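Local coordinates for protein formate-dependent phosphoribosylglycinamide formyltransferase (Mycobacterium tuberculosis H37Rv, PDB 6KHR) that belongs to the ATP-grasp family of enzymes, with an ATP-grasp domain in the middle of its chain, at residues A[165-174]-A[212-220]; A[269-280]-A[292-303]. One frame throughout, in Å; residues are numbered along the deposited sequence.

Contact 1. Residues A[165-174]-A[212-220]; sequences AGFPLLVSPV and PRVCAESVV
S172 and C215 face each other as an antiparallel hydrogen-bonded pair, with S172 N to C215 O at 3.0 Å and C215 N to S172 O at 2.9 Å, and the two side chains rise from the same face. With OG anti to the backbone N (chi1 163°), S172 turns its hydroxyl onto its own neighbour, OG donating to P173 O at 3.0 Å from above the carbonyl plane. V171 lays CG2 against V214 CG1, the two side chains meeting at a slant, and V171 also reaches L158 of helix 155-165. Within the chain, strand 172-173 is an outer strand of a three-stranded antiparallel sheet whose middle strand is 214-217, with 149-152 beyond it; a small sheet backed by a helix is consistent with the lid subdomain of ATP-grasp folds. Towards A165 the pairing weakens: L170 N reaches E217 O at 2.8 Å in a strongly bent, weak bond, and L169 makes a single bridge with S218. P168, preceded by a cis peptide bond, then meets V219, whose CB lies 3.7 Å from P168 CG. At the other end V174 can be followed atom by atom: CB and, beyond it, CG1 both lie against the carbonyl O of R213, while CG2, anti to the backbone N, reaches past that carbonyl to R213 CB at 3.9 Å.

Contact 2. Residues A[269-280]-A[292-303]; sequences ALDAAKSIAARI and VELMINGDEVYF
V301 sits as a bump in the hollow that A269, A272, A273 and I276 leave on one side of helix 269-280. Its two methyls part there: CG2 drops between the first two alanines, 3.7 Å from A272 CB and 3.6 Å from A269 O, whereas CG1, anti to the backbone N (chi1 -179°), points along the helix to I276 CD1 at 3.7 Å. The small alanine methyls let the β-hairpin come close, and the axis of strand 300-303 passes 7.9 Å from that of the helix, nearly parallel to it at 19°. From the partner strand L294 offers a fork, CD1 against A273 CB at 3.6 Å and CD2 against I276 CG2 at 3.8 Å. I276 is therefore wedged into the hairpin between V301, L294 and the CB of F303, its side chain running past that of L294 in the opposite direction. One turn on, I280 splits in the same way, CG2 resting on V292 CG2 at 3.8 Å and CG1 on the F303 ring at an oblique angle, while the CG1 of V292 lies over A277 CA. The hairpin closes in a type II' turn from N297 to E300, where G298 adopts positive phi and turns its carbonyl O to A269 CB at 3.4 Å. No hydrogen bond crosses the interface, whose side-chain contacts are all apolar. Strand 300-307 is one of the two outer strands, within this chain, of an antiparallel sheet; the helix packs lengthwise on one face of that side, A273 also touching M228 and A277 reaching V230 of strand 224-235 and F243 of strand 238-252.

In the fold
Both contacts fall within the ATP-grasp range, and along the chain contact 1 closes before contact 2 opens. Their centres lie about 21 Å apart; the centre of contact 1, a surface contact, is about 23 Å from the centre of the chain, that of the buried contact 2 about 16 Å. They nevertheless touch, V220 CG1 packing 3.4 Å from Y302 OH, just as the chain leaves the small three-stranded sheet for the large one. E221, next along, accepts a hydrogen bond from N297 ND2 at the hairpin turn. In ATP-grasp folds the nucleotide site generally lies between the lid and the large sheet; the helix of contact 2 packs on the hairpin face turned away from Y302, so it need not line that cleft.

Contact 1. Residues A[165-174]-A[212-220]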
# COMPACT_ATOMS: atom_id res chain seq x y z
N ALA A 165 -40.76 2.24 -25.82
CA ALA A 165 -39.31 2.54 -25.77
C ALA A 165 -38.60 2.42 -27.10
O ALA A 165 -37.76 3.25 -27.35
CB ALA A 165 -38.67 1.62 -24.79
N GLY A 166 -38.87 1.40 -27.89
CA GLY A 166 -38.15 1.30 -29.17
C GLY A 166 -36.95 0.39 -29.04
O GLY A 166 -36.87 -0.28 -28.06
N PHE A 167 -36.04 0.39 -29.99
CA PHE A 167 -34.95 -0.60 -29.83
C PHE A 167 -33.60 0.10 -29.91
O PHE A 167 -33.55 1.17 -30.46
CB PHE A 167 -35.13 -1.69 -30.88
CG PHE A 167 -36.26 -2.62 -30.57
CD1 PHE A 167 -36.09 -3.65 -29.68
CD2 PHE A 167 -37.50 -2.46 -31.16
CE1 PHE A 167 -37.14 -4.50 -29.39
CE2 PHE A 167 -38.53 -3.31 -30.87
CZ PHE A 167 -38.35 -4.33 -29.99
N PRO A 168 -32.49 -0.49 -29.41
CA PRO A 168 -32.53 -1.77 -28.72
C PRO A 168 -32.90 -1.63 -27.25
O PRO A 168 -32.85 -0.54 -26.76
CB PRO A 168 -31.08 -2.20 -28.69
CG PRO A 168 -30.35 -0.91 -28.64
CD PRO A 168 -31.14 -0.00 -29.56
N LEU A 169 -33.25 -2.75 -26.62
CA LEU A 169 -33.58 -2.85 -25.19
C LEU A 169 -32.58 -3.79 -24.53
O LEU A 169 -31.88 -4.51 -25.22
CB LEU A 169 -34.99 -3.39 -25.03
CG LEU A 169 -36.06 -2.32 -24.91
CD1 LEU A 169 -37.42 -2.95 -24.67
CD2 LEU A 169 -35.73 -1.38 -23.79
N LEU A 170 -32.55 -3.78 -23.21
CA LEU A 170 -31.54 -4.58 -22.50
C LEU A 170 -32.29 -5.46 -21.52
O LEU A 170 -32.22 -5.19 -20.34
CB LEU A 170 -30.68 -3.58 -21.73
CG LEU A 170 -29.19 -3.70 -21.95
CD1 LEU A 170 -28.72 -5.10 -21.59
CD2 LEU A 170 -28.86 -3.37 -23.39
N VAL A 171 -32.97 -6.47 -22.01
CA VAL A 171 -33.76 -7.30 -21.06
C VAL A 171 -32.79 -8.10 -20.20
O VAL A 171 -31.98 -8.81 -20.73
CB VAL A 171 -34.78 -8.20 -21.76
CG1 VAL A 171 -34.09 -9.35 -22.45
CG2 VAL A 171 -35.77 -8.72 -20.75
N SER A 172 -32.96 -7.98 -18.90
CA SER A 172 -32.11 -8.59 -17.91
C SER A 172 -33.00 -9.18 -16.83
O SER A 172 -34.05 -8.60 -16.49
CB SER A 172 -31.15 -7.56 -17.29
OG SER A 172 -30.61 -8.04 -16.08
N PRO A 173 -32.63 -10.33 -16.28
CA PRO A 173 -33.34 -10.84 -15.10
C PRO A 173 -33.12 -9.88 -13.93
O PRO A 173 -32.03 -9.36 -13.74
CB PRO A 173 -32.69 -12.21 -14.85
CG PRO A 173 -31.36 -12.14 -15.58
CD PRO A 173 -31.56 -11.24 -16.74
N VAL A 174 -34.19 -9.65 -13.17
CA VAL A 174 -34.18 -8.60 -12.14
C VAL A 174 -33.05 -8.78 -11.12
O VAL A 174 -32.53 -9.88 -10.94
CB VAL A 174 -35.52 -8.54 -11.39
CG1 VAL A 174 -35.64 -9.72 -10.43
CG2 VAL A 174 -35.65 -7.22 -10.66
N PRO A 212 -41.21 -13.99 -11.47
CA PRO A 212 -40.58 -12.82 -10.84
C PRO A 212 -40.40 -11.67 -11.82
O PRO A 212 -40.72 -11.76 -13.01
CB PRO A 212 -39.23 -13.35 -10.35
CG PRO A 212 -39.46 -14.80 -10.15
CD PRO A 212 -40.44 -15.22 -11.22
N ARG A 213 -39.86 -10.57 -11.30
CA ARG A 213 -39.68 -9.36 -12.08
C ARG A 213 -38.52 -9.50 -13.07
O ARG A 213 -37.59 -10.28 -12.85
CB ARG A 213 -39.44 -8.16 -11.18
CG ARG A 213 -40.56 -7.85 -10.20
CD ARG A 213 -40.74 -6.34 -10.07
NE ARG A 213 -41.62 -6.00 -8.96
CZ ARG A 213 -42.35 -4.89 -8.87
NH1 ARG A 213 -42.31 -3.98 -9.84
NH2 ARG A 213 -43.12 -4.68 -7.80
N VAL A 214 -38.60 -8.74 -14.15
CA VAL A 214 -37.55 -8.69 -15.16
C VAL A 214 -37.33 -7.24 -15.55
O VAL A 214 -38.29 -6.52 -15.85
CB VAL A 214 -37.90 -9.53 -16.40
CG1 VAL A 214 -37.24 -8.94 -17.64
CG2 VAL A 214 -37.46 -10.96 -16.19
N CYS A 215 -36.08 -6.80 -15.57
CA CYS A 215 -35.75 -5.40 -15.75
C CYS A 215 -35.44 -5.09 -17.21
O CYS A 215 -34.60 -5.75 -17.83
CB CYS A 215 -34.56 -5.02 -14.88
SG CYS A 215 -34.12 -3.32 -15.10
N ALA A 216 -36.09 -4.06 -17.74
CA ALA A 216 -35.88 -3.63 -19.11
C ALA A 216 -35.24 -2.25 -19.12
O ALA A 216 -35.72 -1.33 -18.45
CB ALA A 216 -37.19 -3.60 -19.89
N GLU A 217 -34.15 -2.10 -19.89
CA GLU A 217 -33.40 -0.86 -19.97
C GLU A 217 -33.30 -0.40 -21.42
O GLU A 217 -33.00 -1.20 -22.31
CB GLU A 217 -31.99 -1.01 -19.39
CG GLU A 217 -31.92 -0.93 -17.88
CD GLU A 217 -30.51 -0.71 -17.37
OE1 GLU A 217 -29.95 -1.62 -16.72
OE2 GLU A 217 -29.96 0.37 -17.64
N SER A 218 -33.57 0.88 -21.65
CA SER A 218 -33.25 1.49 -22.93
C SER A 218 -31.75 1.73 -23.01
O SER A 218 -31.11 2.08 -22.01
CB SER A 218 -34.01 2.80 -23.12
OG SER A 218 -35.29 2.55 -23.64
N VAL A 219 -31.19 1.53 -24.19
CA VAL A 219 -29.75 1.61 -24.39
C VAL A 219 -29.37 3.00 -24.87
O VAL A 219 -29.97 3.53 -25.81
CB VAL A 219 -29.27 0.54 -25.37
CG1 VAL A 219 -27.76 0.53 -25.41
CG2 VAL A 219 -29.80 -0.77 -24.93
N VAL A 220 -28.36 3.57 -24.23
CA VAL A 220 -27.91 4.93 -24.49
C VAL A 220 -26.46 4.90 -24.94
O VAL A 220 -25.70 4.00 -24.58
CB VAL A 220 -28.07 5.84 -23.25
CG1 VAL A 220 -28.29 7.28 -23.68
CG2 VAL A 220 -29.20 5.35 -22.36

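Contact 2. Residues A[269-280]-A[292-303]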
# COMPACT_ATOMS: atom_id res chain seq x y z
N ALA A 269 -19.78 18.12 -17.30
CA ALA A 269 -19.81 16.71 -16.94
C ALA A 269 -19.31 16.49 -15.51
O ALA A 269 -19.91 15.71 -14.76
CB ALA A 269 -18.99 15.88 -17.93
N LEU A 270 -18.25 17.19 -15.12
CA LEU A 270 -17.72 16.98 -13.77
C LEU A 270 -18.66 17.53 -12.71
O LEU A 270 -18.81 16.94 -11.64
CB LEU A 270 -16.33 17.60 -13.63
CG LEU A 270 -15.62 17.37 -12.30
CD1 LEU A 270 -15.06 15.95 -12.16
CD2 LEU A 270 -14.53 18.37 -12.13
N ASP A 271 -19.33 18.66 -13.00
CA ASP A 271 -20.32 19.20 -12.06
C ASP A 271 -21.47 18.22 -11.87
O ASP A 271 -21.88 17.94 -10.74
CB ASP A 271 -20.86 20.55 -12.54
CG ASP A 271 -19.77 21.61 -12.64
OD1 ASP A 271 -18.85 21.61 -11.79
OD2 ASP A 271 -19.83 22.44 -13.57
N ALA A 272 -21.98 17.68 -12.98
CA ALA A 272 -23.02 16.66 -12.88
C ALA A 272 -22.56 15.48 -12.04
O ALA A 272 -23.29 14.99 -11.17
CB ALA A 272 -23.41 16.19 -14.29
N ALA A 273 -21.34 14.98 -12.30
CA ALA A 273 -20.87 13.77 -11.64
C ALA A 273 -20.75 13.95 -10.13
O ALA A 273 -21.25 13.14 -9.36
CB ALA A 273 -19.53 13.31 -12.24
N LYS A 274 -20.08 15.03 -9.70
CA LYS A 274 -20.00 15.32 -8.28
C LYS A 274 -21.39 15.39 -7.67
O LYS A 274 -21.66 14.81 -6.60
CB LYS A 274 -19.26 16.64 -8.05
CG LYS A 274 -17.73 16.53 -8.01
CD LYS A 274 -17.16 17.76 -7.29
CE LYS A 274 -15.68 17.99 -7.54
NZ LYS A 274 -15.25 19.34 -7.04
N SER A 275 -22.30 16.09 -8.35
CA SER A 275 -23.64 16.28 -7.83
C SER A 275 -24.33 14.94 -7.60
O SER A 275 -24.82 14.66 -6.49
CB SER A 275 -24.43 17.15 -8.81
OG SER A 275 -25.55 17.70 -8.20
N ILE A 276 -24.34 14.08 -8.63
CA ILE A 276 -24.94 12.74 -8.54
C ILE A 276 -24.26 11.90 -7.47
O ILE A 276 -24.92 11.31 -6.60
CB ILE A 276 -24.87 12.03 -9.91
CG1 ILE A 276 -25.74 12.73 -10.93
CG2 ILE A 276 -25.18 10.55 -9.77
CD1 ILE A 276 -25.47 12.27 -12.35
N ALA A 277 -22.93 11.79 -7.55
CA ALA A 277 -22.17 11.05 -6.54
C ALA A 277 -22.51 11.53 -5.13
O ALA A 277 -22.84 10.71 -4.25
CB ALA A 277 -20.67 11.19 -6.80
N ALA A 278 -22.51 12.85 -4.91
CA ALA A 278 -22.76 13.38 -3.57
C ALA A 278 -24.16 13.06 -3.08
O ALA A 278 -24.38 12.85 -1.89
CB ALA A 278 -22.53 14.88 -3.54
N ARG A 279 -25.14 13.05 -3.99
CA ARG A 279 -26.51 12.91 -3.52
C ARG A 279 -26.86 11.46 -3.18
O ARG A 279 -27.45 11.20 -2.13
CB ARG A 279 -27.48 13.52 -4.54
CG ARG A 279 -27.27 15.02 -4.71
CD ARG A 279 -28.26 15.71 -5.63
NE ARG A 279 -29.39 16.21 -4.85
CZ ARG A 279 -30.49 15.51 -4.64
NH1 ARG A 279 -30.61 14.30 -5.16
NH2 ARG A 279 -31.48 16.01 -3.91
N ILE A 280 -26.46 10.49 -4.00
CA ILE A 280 -26.71 9.11 -3.61
C ILE A 280 -25.97 8.77 -2.32
O ILE A 280 -26.48 8.00 -1.49
CB ILE A 280 -26.35 8.12 -4.74
CG1 ILE A 280 -26.89 6.73 -4.42
CG2 ILE A 280 -24.87 8.01 -4.93
CD1 ILE A 280 -28.37 6.66 -4.44
N VAL A 292 -19.18 5.13 -6.86
CA VAL A 292 -20.40 5.51 -7.55
C VAL A 292 -20.15 5.33 -9.03
O VAL A 292 -19.24 5.95 -9.59
CB VAL A 292 -20.83 6.95 -7.24
CG1 VAL A 292 -21.92 7.38 -8.19
CG2 VAL A 292 -21.31 7.04 -5.84
N GLU A 293 -20.96 4.49 -9.66
CA GLU A 293 -20.77 4.15 -11.05
C GLU A 293 -21.59 5.07 -11.95
O GLU A 293 -22.79 5.25 -11.73
CB GLU A 293 -21.12 2.68 -11.29
CG GLU A 293 -20.09 1.73 -10.70
CD GLU A 293 -18.66 2.01 -11.21
OE1 GLU A 293 -17.69 1.64 -10.51
OE2 GLU A 293 -18.50 2.58 -12.31
N LEU A 294 -20.92 5.65 -12.95
CA LEU A 294 -21.56 6.57 -13.89
C LEU A 294 -21.21 6.21 -15.33
O LEU A 294 -20.19 5.57 -15.62
CB LEU A 294 -21.16 8.03 -13.61
CG LEU A 294 -21.21 8.52 -12.17
CD1 LEU A 294 -20.63 9.91 -12.11
CD2 LEU A 294 -22.64 8.52 -11.71
N MET A 295 -22.09 6.64 -16.23
CA MET A 295 -21.94 6.54 -17.67
C MET A 295 -21.93 7.95 -18.24
O MET A 295 -22.76 8.78 -17.86
CB MET A 295 -23.09 5.73 -18.29
CG MET A 295 -23.18 4.31 -17.77
SD MET A 295 -24.63 3.41 -18.36
CE MET A 295 -25.84 3.80 -17.10
N ILE A 296 -21.01 8.23 -19.14
CA ILE A 296 -20.75 9.59 -19.60
C ILE A 296 -20.73 9.61 -21.11
O ILE A 296 -20.13 8.74 -21.75
CB ILE A 296 -19.43 10.15 -19.03
CG1 ILE A 296 -19.43 9.97 -17.50
CG2 ILE A 296 -19.22 11.64 -19.42
CD1 ILE A 296 -18.66 11.00 -16.76
N ASN A 297 -21.39 10.60 -21.67
CA ASN A 297 -21.40 10.85 -23.10
C ASN A 297 -21.33 12.36 -23.24
O ASN A 297 -22.34 13.05 -23.24
CB ASN A 297 -22.65 10.27 -23.75
CG ASN A 297 -22.56 10.29 -25.27
OD1 ASN A 297 -21.50 10.57 -25.85
ND2 ASN A 297 -23.68 9.99 -25.93
N GLY A 298 -20.11 12.89 -23.29
CA GLY A 298 -19.91 14.32 -23.39
C GLY A 298 -20.43 15.08 -22.20
O GLY A 298 -19.82 15.11 -21.14
N ASP A 299 -21.59 15.71 -22.33
CA ASP A 299 -22.20 16.49 -21.22
C ASP A 299 -23.12 15.63 -20.37
O ASP A 299 -23.43 16.07 -19.31
CB ASP A 299 -23.31 17.41 -21.71
CG ASP A 299 -22.91 18.49 -22.67
OD1 ASP A 299 -22.42 18.16 -23.71
OD2 ASP A 299 -23.14 19.63 -22.37
N GLU A 300 -23.62 14.50 -20.86
CA GLU A 300 -24.61 13.76 -20.07
C GLU A 300 -23.98 12.77 -19.12
O GLU A 300 -23.14 12.06 -19.55
CB GLU A 300 -25.55 13.06 -21.04
CG GLU A 300 -25.91 13.94 -22.19
CD GLU A 300 -26.90 15.01 -21.80
OE1 GLU A 300 -27.35 15.75 -22.66
OE2 GLU A 300 -27.20 15.08 -20.63
N VAL A 301 -24.47 12.73 -17.89
CA VAL A 301 -23.99 11.79 -16.90
C VAL A 301 -25.18 10.99 -16.39
O VAL A 301 -26.24 11.56 -16.10
CB VAL A 301 -23.27 12.51 -15.75
CG1 VAL A 301 -22.75 11.49 -14.73
CG2 VAL A 301 -22.12 13.34 -16.34
N TYR A 302 -25.02 9.67 -16.34
CA TYR A 302 -26.05 8.76 -15.88
C TYR A 302 -25.56 8.01 -14.66
O TYR A 302 -24.42 7.55 -14.61
CB TYR A 302 -26.44 7.77 -16.96
CG TYR A 302 -26.94 8.40 -18.23
CD1 TYR A 302 -26.06 8.76 -19.25
CD2 TYR A 302 -28.28 8.61 -18.44
CE1 TYR A 302 -26.51 9.32 -20.43
CE2 TYR A 302 -28.75 9.18 -19.61
CZ TYR A 302 -27.86 9.52 -20.61
OH TYR A 302 -28.33 10.08 -21.78
N PHE A 303 -26.44 7.89 -13.69
CA PHE A 303 -26.21 6.99 -12.58
C PHE A 303 -26.38 5.55 -13.04
O PHE A 303 -27.38 5.21 -13.66
CB PHE A 303 -27.19 7.30 -11.45
CG PHE A 303 -27.09 6.35 -10.32
CD1 PHE A 303 -26.03 6.46 -9.41
CD2 PHE A 303 -28.01 5.32 -10.18
CE1 PHE A 303 -25.92 5.57 -8.35
CE2 PHE A 303 -27.91 4.43 -9.14
CZ PHE A 303 -26.86 4.56 -8.21